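Local coordinates for D-3-phosphoglycerate dehydrogenase-related protein (Vibrio cholerae, PDB 4S1V) that probably catalyses the NAD-dependent oxidation or reduction of a D-2-hydroxyacid such as 3-phosphoglycerate, as a member of the D-isomer-specific 2-hydroxyacid dehydrogenase family, at residues R161-G166 / L188-A193. Residues are numbered along the deposited sequence; the frame is centred on the assembly and turned at random.
Sequences RIAQFG and LGYQAA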
loop_
_atom_site.group_PDB
_atom_site.type_symbol
_atom_site.label_atom_id
_atom_site.label_comp_id
_atom_site.label_asym_id
_atom_site.label_seq_id
_atom_site.Cartn_x
_atom_site.Cartn_y
_atom_site.Cartn_z
ATOM N N ARG C 161 -7.011 20.884 29.592
ATOM C CA ARG C 161 -7.719 19.635 29.371
ATOM C C ARG C 161 -6.826 18.565 28.761
ATOM O O ARG C 161 -6.921 17.398 29.140
ATOM C CB ARG C 161 -8.967 19.866 28.521
ATOM C CG ARG C 161 -10.063 20.558 29.313
ATOM C CD ARG C 161 -11.282 20.906 28.493
ATOM N NE ARG C 161 -12.113 21.846 29.249
ATOM C CZ ARG C 161 -13.150 21.507 30.009
ATOM N NH1 ARG C 161 -13.538 20.244 30.116
ATOM N NH2 ARG C 161 -13.814 22.448 30.652
ATOM N N ILE C 162 -5.960 18.973 27.832
ATOM C CA ILE C 162 -4.988 18.070 27.201
ATOM C C ILE C 162 -4.009 17.518 28.241
ATOM O O ILE C 162 -3.682 16.328 28.225
ATOM C CB ILE C 162 -4.243 18.770 26.033
ATOM C CG1 ILE C 162 -5.232 19.295 24.971
ATOM C CG2 ILE C 162 -3.224 17.849 25.375
ATOM C CD1 ILE C 162 -6.240 18.284 24.470
ATOM N N ALA C 163 -3.552 18.390 29.144
ATOM C CA ALA C 163 -2.691 17.997 30.271
ATOM C C ALA C 163 -3.347 16.957 31.169
ATOM O O ALA C 163 -2.712 15.977 31.535
ATOM C CB ALA C 163 -2.289 19.215 31.084
ATOM N N GLN C 164 -4.619 17.162 31.514
ATOM C CA GLN C 164 -5.341 16.196 32.342
ATOM C C GLN C 164 -5.455 14.856 31.627
ATOM O O GLN C 164 -5.360 13.806 32.267
ATOM C CB GLN C 164 -6.735 16.716 32.713
ATOM C CG GLN C 164 -6.712 17.825 33.751
ATOM C CD GLN C 164 -8.030 18.557 33.882
ATOM O OE1 GLN C 164 -8.840 18.601 32.946
ATOM N NE2 GLN C 164 -8.256 19.151 35.053
ATOM N N PHE C 165 -5.646 14.901 30.303
ATOM C CA PHE C 165 -5.691 13.686 29.494
ATOM C C PHE C 165 -4.345 12.967 29.557
ATOM O O PHE C 165 -4.293 11.790 29.873
ATOM C CB PHE C 165 -6.097 13.961 28.021
ATOM C CG PHE C 165 -7.488 14.564 27.845
ATOM C CD1 PHE C 165 -8.495 14.396 28.815
ATOM C CD2 PHE C 165 -7.799 15.274 26.685
ATOM C CE1 PHE C 165 -9.766 14.945 28.637
ATOM C CE2 PHE C 165 -9.070 15.826 26.498
ATOM C CZ PHE C 165 -10.055 15.665 27.480
ATOM N N GLY C 166 -3.258 13.677 29.252
ATOM C CA GLY C 166 -1.919 13.070 29.277
ATOM C C GLY C 166 -1.619 12.451 30.636
ATOM O O GLY C 166 -1.113 11.338 30.731
ATOM N N LEU C 188 -0.376 23.363 39.180
ATOM C CA LEU C 188 -1.046 22.088 38.960
ATOM C C LEU C 188 -0.113 20.884 39.179
ATOM O O LEU C 188 -0.558 19.738 39.165
ATOM C CB LEU C 188 -1.688 22.045 37.565
ATOM C CG LEU C 188 -2.792 23.084 37.306
ATOM C CD1 LEU C 188 -3.206 23.107 35.833
ATOM C CD2 LEU C 188 -3.997 22.869 38.222
ATOM N N GLY C 189 1.176 21.148 39.374
ATOM C CA GLY C 189 2.149 20.091 39.654
ATOM C C GLY C 189 2.756 19.458 38.412
ATOM O O GLY C 189 3.306 18.357 38.482
ATOM N N TYR C 190 2.642 20.157 37.278
ATOM C CA TYR C 190 3.309 19.772 36.033
ATOM C C TYR C 190 4.687 20.430 35.962
ATOM O O TYR C 190 5.057 21.207 36.841
ATOM C CB TYR C 190 2.489 20.205 34.810
ATOM C CG TYR C 190 1.029 19.800 34.802
ATOM C CD1 TYR C 190 0.614 18.535 35.236
ATOM C CD2 TYR C 190 0.060 20.678 34.324
ATOM C CE1 TYR C 190 -0.725 18.177 35.210
ATOM C CE2 TYR C 190 -1.275 20.323 34.283
ATOM C CZ TYR C 190 -1.663 19.078 34.725
ATOM O OH TYR C 190 -3.000 18.743 34.684
ATOM N N GLN C 191 5.454 20.119 34.924
ATOM C CA GLN C 191 6.749 20.771 34.747
ATOM C C GLN C 191 6.611 22.016 33.882
ATOM O O GLN C 191 5.775 22.061 32.978
ATOM C CB GLN C 191 7.769 19.822 34.117
ATOM C CG GLN C 191 7.906 18.481 34.815
ATOM C CD GLN C 191 8.847 17.554 34.078
ATOM O OE1 GLN C 191 10.048 17.817 33.988
ATOM N NE2 GLN C 191 8.311 16.452 33.550
ATOM N N ALA C 192 7.426 23.024 34.186
ATOM C CA ALA C 192 7.636 24.154 33.289
ATOM C C ALA C 192 8.994 24.001 32.620
ATOM O O ALA C 192 10.007 23.796 33.298
ATOM C CB ALA C 192 7.564 25.470 34.046
ATOM N N ALA C 193 9.007 24.083 31.288
ATOM C CA ALA C 193 10.249 24.068 30.526
ATOM C C ALA C 193 11.067 25.316 30.850
ATOM O O ALA C 193 10.504 26.403 31.008
ATOM C CB ALA C 193 9.959 23.988 29.029
#
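Tyr190 reaches over to helix 157-168 and brings the outer end of its ring up to the Ala163 methyl. Its CB points toward the helix. CG stands anti to the carbonyl carbon, at chi1 -51°, and this turns the ring toward the helix. Tyr190 CE2 comes closest, 3.5 Å from Ala163 CB. Tyr190 CZ is 3.7 Å from Ala163 CB. The methyl meets the ring obliquely, near its outer end. Tyr190 OH passes just beyond, 3.7 Å from Ala163 CB. Tyr190 OH is also 3.9 Å from Gln164 CG, a loose contact with the aliphatic part of that chain. The amide plane of Gln164 is turned 87° from the ring, almost perpendicular. Leu188, two residues back, sets its CB 3.7 Å above one face of the Tyr190 ring, toward the rim. Between them Gly189, with positive phi, is the first residue to leave the preceding helix, in a Schellman motif.

This is the Rossmann-type half of the chain, probably the NAD-binding domain. Helix 157-168 follows strand 150-153, and a GxGxxG pattern runs from the turn between them into the helix's first turn, consistent with a dinucleotide-binding turn. Strand 191-192 is the outermost strand on its side of the parallel sheet, next to strand 173-176. Tyr190 lies just before this edge strand and packs on the helix that covers the sheet. Ile173 touches both Tyr190 and Ala163, and Ile152 also packs on Ala163. Ala163 is buried, whereas Gln164 is exposed. Farther round the helix, Phe165 stacks on Phe169 of the second subunit.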